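Local coordinates for protein copper-containing nitrite reductase (Thermus scotoductus, PDB 6HBE) that probably reduces nitrite to nitric oxide with electrons from cytochrome c, using bound copper ions, and works as a homotrimer, at residues Glu259-Val265 and Leu277-Lys283; Ile192-Asp198 and Pro287-Val292. All blocks are in the same frame, centred on the assembly; numbering follows the deposited sequence.

Interaction 1. Residues Glu259-Val265 and Leu277-Lys283; sequences EGDYTLV and LGILRAK
Y262, L264, L280 and A282 form the apolar face of this antiparallel strand pair. Y262 (chi1 m, chi2 86°) sets CE1 3.8 Å from A282 CB. On the other face V265 CG2 meets L277 CD1 at 4.0 Å. The V265 side chain is about 6 Å from a bound copper ion and about 5 Å from that of copper-binding H267. The short strand axes come within 4.5 Å, their N-to-C directions 152° apart. Hydrogen-bonded pairs: G260 N-A282 O and A282 N-G260 O, both 3.0 Å; Y262 N-L280 O, 2.9 Å, and L280 N-Y262 O, 3.0 Å; L264 N-G278 O and G278 N-L264 O, both 2.8 Å. D261-R281, T263-I279 and V265-L277 are non-hydrogen-bonded pairs. D261 (chi1 m) and R281 (chi1 t) make a two-pronged salt bridge: R281 NE-D261 OD1 2.8 Å, R281 NH2-D261 OD2 3.0 Å. Q85 NE2 and R88 NH1 of a second subunit hydrogen-bond D261 O and E259 O, respectively. In this cupredoxin-type sheet, strand 213-217 flanks 260-265 and 192-194 flanks 277-282.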
ATOM      1  N   GLU C 259      -3.958  11.346  35.506  1.00 24.36           N
ATOM      2  CA  GLU C 259      -4.676  10.087  35.336  1.00 25.11           C
ATOM      3  C   GLU C 259      -5.557  10.089  34.063  1.00 24.97           C
ATOM      4  O   GLU C 259      -5.991  11.142  33.604  1.00 23.26           O
ATOM      5  CB  GLU C 259      -5.601   9.820  36.545  1.00 25.85           C
ATOM      6  CG  GLU C 259      -4.874   9.597  37.866  1.00 27.69           C
ATOM      7  CD  GLU C 259      -5.799   9.146  39.001  1.00 30.79           C
ATOM      8  OE1 GLU C 259      -6.902   9.707  39.160  1.00 32.64           O
ATOM      9  OE2 GLU C 259      -5.429   8.206  39.731  1.00 30.98           O
ATOM     10  N   GLY C 260      -5.851   8.887  33.561  1.00 23.22           N
ATOM     11  CA  GLY C 260      -6.721   8.681  32.423  1.00 22.60           C
ATOM     12  C   GLY C 260      -6.109   7.749  31.379  1.00 22.52           C
ATOM     13  O   GLY C 260      -5.023   7.199  31.567  1.00 22.49           O
ATOM     14  N   ASP C 261      -6.826   7.576  30.280  1.00 21.55           N
ATOM     15  CA  ASP C 261      -6.407   6.640  29.224  1.00 23.11           C
ATOM     16  C   ASP C 261      -5.406   7.302  28.249  1.00 23.57           C
ATOM     17  O   ASP C 261      -5.648   8.408  27.780  1.00 22.16           O
ATOM     18  CB  ASP C 261      -7.632   6.143  28.448  1.00 24.34           C
ATOM     19  CG  ASP C 261      -8.464   5.140  29.214  1.00 25.25           C
ATOM     20  OD1 ASP C 261      -8.077   4.737  30.350  1.00 26.28           O
ATOM     21  OD2 ASP C 261      -9.534   4.740  28.674  1.00 24.53           O
ATOM     22  N   TYR C 262      -4.295   6.612  27.975  1.00 22.43           N
ATOM     23  CA  TYR C 262      -3.314   7.014  27.004  1.00 21.84           C
ATOM     24  C   TYR C 262      -3.310   5.910  25.941  1.00 22.38           C
ATOM     25  O   TYR C 262      -2.854   4.795  26.209  1.00 22.38           O
ATOM     26  CB  TYR C 262      -1.925   7.149  27.658  1.00 21.86           C
ATOM     27  CG  TYR C 262      -1.788   8.312  28.656  1.00 21.90           C
ATOM     28  CD1 TYR C 262      -2.152   8.159  29.996  1.00 22.33           C
ATOM     29  CD2 TYR C 262      -1.284   9.535  28.258  1.00 21.25           C
ATOM     30  CE1 TYR C 262      -2.034   9.218  30.913  1.00 21.88           C
ATOM     31  CE2 TYR C 262      -1.170  10.623  29.146  1.00 22.39           C
ATOM     32  CZ  TYR C 262      -1.533  10.448  30.484  1.00 22.35           C
ATOM     33  OH  TYR C 262      -1.407  11.494  31.386  1.00 22.40           O
ATOM     34  N   THR C 263      -3.881   6.212  24.776  1.00 22.74           N
ATOM     35  CA  THR C 263      -4.198   5.185  23.776  1.00 23.00           C
ATOM     36  C   THR C 263      -2.962   4.889  22.900  1.00 21.96           C
ATOM     37  O   THR C 263      -2.383   5.803  22.322  1.00 20.79           O
ATOM     38  CB  THR C 263      -5.422   5.629  22.949  1.00 24.22           C
ATOM     39  OG1 THR C 263      -6.576   5.633  23.794  1.00 25.44           O
ATOM     40  CG2 THR C 263      -5.689   4.709  21.785  1.00 26.31           C
ATOM     41  N   LEU C 264      -2.624   3.614  22.766  1.00 19.73           N
ATOM     42  CA  LEU C 264      -1.546   3.140  21.880  1.00 20.25           C
ATOM     43  C   LEU C 264      -2.160   2.787  20.522  1.00 21.49           C
ATOM     44  O   LEU C 264      -3.143   2.016  20.445  1.00 19.60           O
ATOM     45  CB  LEU C 264      -0.898   1.892  22.485  1.00 22.78           C
ATOM     46  CG  LEU C 264       0.235   1.235  21.709  1.00 25.09           C
ATOM     47  CD1 LEU C 264       1.477   2.127  21.797  1.00 25.15           C
ATOM     48  CD2 LEU C 264       0.531  -0.180  22.225  1.00 28.70           C
ATOM     49  N   VAL C 265      -1.583   3.315  19.448  1.00 20.18           N
ATOM     50  CA  VAL C 265      -2.213   3.179  18.125  1.00 22.12           C
ATOM     51  C   VAL C 265      -1.151   3.348  17.034  1.00 20.58           C
ATOM     52  O   VAL C 265      -0.077   4.004  17.251  1.00 20.03           O
ATOM     53  CB  VAL C 265      -3.397   4.191  17.986  1.00 22.63           C
ATOM     54  CG1 VAL C 265      -2.904   5.623  17.905  1.00 23.71           C
ATOM     55  CG2 VAL C 265      -4.328   3.860  16.805  1.00 23.10           C
ATOM     56  N   LEU C 277      -5.193  -0.999  17.945  1.00 19.27           N
ATOM     57  CA  LEU C 277      -5.427   0.090  18.879  1.00 20.03           C
ATOM     58  C   LEU C 277      -5.571  -0.584  20.269  1.00 19.77           C
ATOM     59  O   LEU C 277      -6.227  -1.633  20.376  1.00 19.49           O
ATOM     60  CB  LEU C 277      -6.712   0.864  18.483  1.00 20.13           C
ATOM     61  CG  LEU C 277      -7.095   2.136  19.302  1.00 20.92           C
ATOM     62  CD1 LEU C 277      -7.850   3.186  18.480  1.00 22.36           C
ATOM     63  CD2 LEU C 277      -7.866   1.801  20.592  1.00 21.81           C
ATOM     64  N   GLY C 278      -4.912  -0.032  21.288  1.00 19.65           N
ATOM     65  CA  GLY C 278      -5.029  -0.510  22.699  1.00 21.50           C
ATOM     66  C   GLY C 278      -4.952   0.648  23.695  1.00 22.35           C
ATOM     67  O   GLY C 278      -4.761   1.807  23.274  1.00 21.33           O
ATOM     68  N   ILE C 279      -5.145   0.361  24.988  1.00 20.94           N
ATOM     69  CA  ILE C 279      -5.259   1.417  26.031  1.00 21.56           C
ATOM     70  C   ILE C 279      -4.260   1.161  27.165  1.00 20.81           C
ATOM     71  O   ILE C 279      -4.231   0.048  27.697  1.00 22.00           O
ATOM     72  CB  ILE C 279      -6.683   1.468  26.642  1.00 23.73           C
ATOM     73  CG1 ILE C 279      -7.699   1.909  25.599  1.00 23.85           C
ATOM     74  CG2 ILE C 279      -6.754   2.442  27.836  1.00 24.22           C
ATOM     75  CD1 ILE C 279      -9.158   1.696  25.971  1.00 23.29           C
ATOM     76  N   LEU C 280      -3.456   2.179  27.514  1.00 20.22           N
ATOM     77  CA  LEU C 280      -2.706   2.247  28.776  1.00 21.41           C
ATOM     78  C   LEU C 280      -3.551   3.066  29.784  1.00 21.66           C
ATOM     79  O   LEU C 280      -3.745   4.255  29.593  1.00 21.96           O
ATOM     80  CB  LEU C 280      -1.354   2.929  28.553  1.00 22.86           C
ATOM     81  CG  LEU C 280      -0.515   2.404  27.362  1.00 22.73           C
ATOM     82  CD1 LEU C 280       0.800   3.135  27.250  1.00 22.68           C
ATOM     83  CD2 LEU C 280      -0.286   0.909  27.444  1.00 23.90           C
ATOM     84  N   ARG C 281      -4.074   2.421  30.831  1.00 22.83           N
ATOM     85  CA  ARG C 281      -5.013   3.069  31.757  1.00 23.27           C
ATOM     86  C   ARG C 281      -4.271   3.523  33.003  1.00 24.10           C
ATOM     87  O   ARG C 281      -3.928   2.703  33.866  1.00 22.89           O
ATOM     88  CB  ARG C 281      -6.178   2.127  32.087  1.00 24.16           C
ATOM     89  CG  ARG C 281      -7.275   2.744  32.984  1.00 24.84           C
ATOM     90  CD  ARG C 281      -8.622   2.056  32.769  1.00 24.88           C
ATOM     91  NE  ARG C 281      -9.252   2.441  31.504  1.00 24.60           N
ATOM     92  CZ  ARG C 281     -10.332   1.855  30.958  1.00 27.25           C
ATOM     93  NH1 ARG C 281     -10.939   0.787  31.517  1.00 27.56           N
ATOM     94  NH2 ARG C 281     -10.837   2.346  29.821  1.00 26.95           N
ATOM     95  N   ALA C 282      -4.022   4.837  33.087  1.00 23.97           N
ATOM     96  CA  ALA C 282      -3.167   5.406  34.127  1.00 24.49           C
ATOM     97  C   ALA C 282      -4.023   5.749  35.354  1.00 25.59           C
ATOM     98  O   ALA C 282      -5.014   6.507  35.239  1.00 25.16           O
ATOM     99  CB  ALA C 282      -2.425   6.636  33.615  1.00 24.66           C
ATOM    100  N   LYS C 283      -3.678   5.137  36.490  1.00 26.40           N
ATOM    101  CA  LYS C 283      -4.332   5.401  37.810  1.00 27.05           C
ATOM    102  C   LYS C 283      -3.286   5.426  38.890  1.00 26.10           C
ATOM    103  O   LYS C 283      -2.387   4.585  38.907  1.00 26.13           O
ATOM    104  CB  LYS C 283      -5.329   4.308  38.179  1.00 29.70           C
ATOM    105  CG  LYS C 283      -6.544   4.303  37.294  1.00 33.67           C
ATOM    106  CD  LYS C 283      -7.578   3.291  37.752  1.00 40.12           C
ATOM    107  CE  LYS C 283      -8.815   3.370  36.857  1.00 45.01           C
ATOM    108  NZ  LYS C 283      -9.527   2.066  36.832  1.00 46.15           N
TER

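Interaction 2. Residues Ile192-Asp198 and Pro287-Val292; sequences IPVRPGD and PRIPEV
This is a contact between a short edge strand, with the turn that follows it, and an irregular loop. It lies at the edge of a cupredoxin-type domain, away from the annotated sites. Residues 192-194 are the strand. R195 to D198 form a type II beta turn, with D198 N bonded to R195 O at 2.9 Å and G197 at phi 81°. D198 OD2 also accepts R195 N at 2.9 Å, which ties the carboxylate back to the start of the turn. Segment 287-292 is extended, without helix or strand. P193 CA lies 7.1 Å from P287 CA and I192 CA 8.3 Å from V292 CA, too far for direct sheet pairing.

Side chains and one water fill the gap. R288 (chi1 t, chi2 p, chi3 p) curls back to D198 in a two-pronged salt bridge: R288 NH1 to D198 OD2 2.9 Å and R288 NH2 to D198 OD1 2.9 Å. R195 NH1 comes 3.4 Å from R288 NH2, over one guanidinium face. These are like charges, not a hydrogen bond; D198 offsets the R288 charge. R195 NE bonds to A286 O. Water 1 donates to P193 O and P287 O, each at 2.8 Å, and weakly accepts from R288 NH1 at 3.0 Å. At the apolar end, P193 CD meets I289 CD1 at 3.8 Å, and I192 CD1 meets V292 CG2 at 4.1 Å.

I192 and V292 both pack on L156 of strand 154-163 and Y187 of helix 186-189. Strand 192-194 runs parallel to 277-282 as one outermost strand of that sheet within this chain, and the loop packs beside it.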
ATOM      1  N   ILE C 192      -4.171  -1.990  29.772  1.00 21.59           N
ATOM      2  CA  ILE C 192      -2.906  -2.214  30.504  1.00 21.88           C
ATOM      3  C   ILE C 192      -2.743  -1.203  31.680  1.00 22.46           C
ATOM      4  O   ILE C 192      -2.679   0.013  31.448  1.00 22.37           O
ATOM      5  CB  ILE C 192      -1.708  -2.131  29.548  1.00 22.02           C
ATOM      6  CG1 ILE C 192      -1.763  -3.243  28.493  1.00 22.19           C
ATOM      7  CG2 ILE C 192      -0.381  -2.171  30.313  1.00 22.83           C
ATOM      8  CD1 ILE C 192      -0.842  -3.006  27.299  1.00 23.12           C
ATOM      9  N   PRO C 193      -2.732  -1.679  32.947  1.00 24.06           N
ATOM     10  CA  PRO C 193      -2.655  -0.701  34.051  1.00 23.33           C
ATOM     11  C   PRO C 193      -1.264  -0.084  34.175  1.00 22.35           C
ATOM     12  O   PRO C 193      -0.283  -0.802  34.148  1.00 24.11           O
ATOM     13  CB  PRO C 193      -2.984  -1.554  35.316  1.00 24.40           C
ATOM     14  CG  PRO C 193      -3.701  -2.771  34.787  1.00 26.39           C
ATOM     15  CD  PRO C 193      -3.025  -3.034  33.454  1.00 26.50           C
ATOM     16  N   VAL C 194      -1.210   1.245  34.293  1.00 22.00           N
ATOM     17  CA  VAL C 194       0.020   1.999  34.540  1.00 21.60           C
ATOM     18  C   VAL C 194      -0.283   3.099  35.568  1.00 22.23           C
ATOM     19  O   VAL C 194      -1.435   3.362  35.868  1.00 23.88           O
ATOM     20  CB  VAL C 194       0.601   2.630  33.237  1.00 22.98           C
ATOM     21  CG1 VAL C 194       0.871   1.544  32.166  1.00 23.86           C
ATOM     22  CG2 VAL C 194      -0.261   3.769  32.695  1.00 21.51           C
ATOM     23  N   ARG C 195       0.759   3.716  36.103  1.00 22.86           N
ATOM     24  CA  ARG C 195       0.634   4.858  37.020  1.00 24.74           C
ATOM     25  C   ARG C 195       1.209   6.142  36.394  1.00 23.95           C
ATOM     26  O   ARG C 195       2.279   6.097  35.747  1.00 23.62           O
ATOM     27  CB  ARG C 195       1.422   4.607  38.311  1.00 26.03           C
ATOM     28  CG  ARG C 195       1.028   3.355  39.078  1.00 27.48           C
ATOM     29  CD  ARG C 195       1.832   3.264  40.381  1.00 31.56           C
ATOM     30  NE  ARG C 195       1.600   1.985  41.045  1.00 34.54           N
ATOM     31  CZ  ARG C 195       2.483   1.325  41.809  1.00 41.87           C
ATOM     32  NH1 ARG C 195       3.709   1.807  42.056  1.00 40.96           N
ATOM     33  NH2 ARG C 195       2.136   0.142  42.323  1.00 42.40           N
ATOM     34  N   PRO C 196       0.573   7.304  36.664  1.00 23.19           N
ATOM     35  CA  PRO C 196       1.204   8.576  36.328  1.00 23.98           C
ATOM     36  C   PRO C 196       2.611   8.656  36.902  1.00 25.42           C
ATOM     37  O   PRO C 196       2.829   8.162  38.020  1.00 25.01           O
ATOM     38  CB  PRO C 196       0.278   9.616  36.969  1.00 23.55           C
ATOM     39  CG  PRO C 196      -1.039   8.948  37.043  1.00 25.18           C
ATOM     40  CD  PRO C 196      -0.735   7.502  37.331  1.00 24.56           C
ATOM     41  N   GLY C 197       3.551   9.190  36.121  1.00 24.01           N
ATOM     42  CA  GLY C 197       4.977   9.193  36.463  1.00 24.16           C
ATOM     43  C   GLY C 197       5.773   7.918  36.187  1.00 26.90           C
ATOM     44  O   GLY C 197       6.976   7.951  36.290  1.00 27.24           O
ATOM     45  N   ASP C 198       5.146   6.781  35.860  1.00 26.35           N
ATOM     46  CA  ASP C 198       5.914   5.543  35.547  1.00 26.42           C
ATOM     47  C   ASP C 198       6.906   5.741  34.390  1.00 27.63           C
ATOM     48  O   ASP C 198       6.567   6.384  33.353  1.00 26.96           O
ATOM     49  CB  ASP C 198       4.978   4.397  35.091  1.00 26.31           C
ATOM     50  CG  ASP C 198       4.421   3.580  36.214  1.00 29.14           C
ATOM     51  OD1 ASP C 198       4.883   3.687  37.378  1.00 28.54           O
ATOM     52  OD2 ASP C 198       3.474   2.809  35.910  1.00 30.93           O
ATOM     53  N   PRO C 287      -1.979  -1.410  40.421  1.00 31.46           N
ATOM     54  CA  PRO C 287      -1.027  -2.444  40.789  1.00 32.06           C
ATOM     55  C   PRO C 287       0.030  -2.632  39.727  1.00 32.59           C
ATOM     56  O   PRO C 287      -0.206  -2.337  38.544  1.00 32.02           O
ATOM     57  CB  PRO C 287      -1.894  -3.694  40.900  1.00 33.20           C
ATOM     58  CG  PRO C 287      -2.980  -3.450  39.922  1.00 36.44           C
ATOM     59  CD  PRO C 287      -3.289  -1.980  40.079  1.00 33.41           C
ATOM     60  N   ARG C 288       1.206  -3.071  40.152  1.00 31.11           N
ATOM     61  CA  ARG C 288       2.222  -3.482  39.220  1.00 32.01           C
ATOM     62  C   ARG C 288       1.939  -4.889  38.641  1.00 32.60           C
ATOM     63  O   ARG C 288       2.141  -5.913  39.306  1.00 28.67           O
ATOM     64  CB  ARG C 288       3.579  -3.424  39.880  1.00 35.25           C
ATOM     65  CG  ARG C 288       4.720  -3.528  38.898  1.00 38.82           C
ATOM     66  CD  ARG C 288       4.716  -2.364  37.919  1.00 42.73           C
ATOM     67  NE  ARG C 288       4.854  -1.059  38.588  1.00 43.42           N
ATOM     68  CZ  ARG C 288       4.340   0.110  38.164  1.00 48.10           C
ATOM     69  NH1 ARG C 288       3.558   0.187  37.075  1.00 45.59           N
ATOM     70  NH2 ARG C 288       4.591   1.228  38.860  1.00 44.86           N
ATOM     71  N   ILE C 289       1.419  -4.932  37.412  1.00 31.26           N
ATOM     72  CA  ILE C 289       1.091  -6.209  36.781  1.00 30.27           C
ATOM     73  C   ILE C 289       2.338  -6.861  36.206  1.00 30.09           C
ATOM     74  O   ILE C 289       3.379  -6.204  36.073  1.00 28.99           O
ATOM     75  CB  ILE C 289       0.012  -6.069  35.703  1.00 32.94           C
ATOM     76  CG1 ILE C 289       0.482  -5.175  34.526  1.00 35.11           C
ATOM     77  CG2 ILE C 289      -1.275  -5.571  36.342  1.00 33.22           C
ATOM     78  CD1 ILE C 289      -0.172  -5.584  33.216  1.00 37.46           C
ATOM     79  N   PRO C 290       2.247  -8.155  35.875  1.00 31.43           N
ATOM     80  CA  PRO C 290       3.391  -8.766  35.181  1.00 33.12           C
ATOM     81  C   PRO C 290       3.602  -8.163  33.773  1.00 29.53           C
ATOM     82  O   PRO C 290       2.640  -7.681  33.155  1.00 26.22           O
ATOM     83  CB  PRO C 290       2.994 -10.241  35.061  1.00 33.55           C
ATOM     84  CG  PRO C 290       1.770 -10.425  35.899  1.00 35.78           C
ATOM     85  CD  PRO C 290       1.118  -9.099  36.026  1.00 31.80           C
ATOM     86  N   GLU C 291       4.844  -8.192  33.302  1.00 30.33           N
ATOM     87  CA  GLU C 291       5.198  -7.649  31.986  1.00 28.62           C
ATOM     88  C   GLU C 291       4.304  -8.170  30.858  1.00 25.07           C
ATOM     89  O   GLU C 291       3.892  -9.337  30.837  1.00 24.21           O
ATOM     90  CB  GLU C 291       6.675  -7.871  31.678  1.00 32.24           C
ATOM     91  CG  GLU C 291       7.085  -9.314  31.518  1.00 37.03           C
ATOM     92  CD  GLU C 291       8.555  -9.499  31.161  1.00 37.82           C
ATOM     93  OE1 GLU C 291       9.380  -8.622  31.483  1.00 34.43           O
ATOM     94  OE2 GLU C 291       8.859 -10.536  30.537  1.00 40.27           O
ATOM     95  N   VAL C 292       4.021  -7.300  29.901  1.00 23.07           N
ATOM     96  CA  VAL C 292       3.166  -7.643  28.756  1.00 23.20           C
ATOM     97  C   VAL C 292       4.086  -8.318  27.738  1.00 22.43           C
ATOM     98  O   VAL C 292       5.007  -7.677  27.219  1.00 22.94           O
ATOM     99  CB  VAL C 292       2.480  -6.398  28.173  1.00 24.67           C
ATOM    100  CG1 VAL C 292       1.698  -6.731  26.888  1.00 25.85           C
ATOM    101  CG2 VAL C 292       1.523  -5.815  29.210  1.00 24.93           C
TER
HETATM  102  O   HOH W   1       1.319  -1.667  36.338  1.00 28.91           O

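In the fold
Both interactions involve the same five-stranded sheet. Interaction 1 joins two of its inner strands, and interaction 2 joins one of its edge strands within this chain, 192-194, to a loop that follows strand 277-282. The two touch where R281 N meets I192 O at 2.9 Å and I192 N meets I279 O at 2.9 Å, both probable hydrogen bonds. Both are partly buried; interaction 1 buries more surface between its segments and rests on regular backbone bonds. Interaction 2 has no direct backbone bond between its segments and relies on side chains and a water. Each has an arginine-aspartate salt bridge. Interaction 1 also meets a second subunit, whereas no other chain of the assembly touches interaction 2.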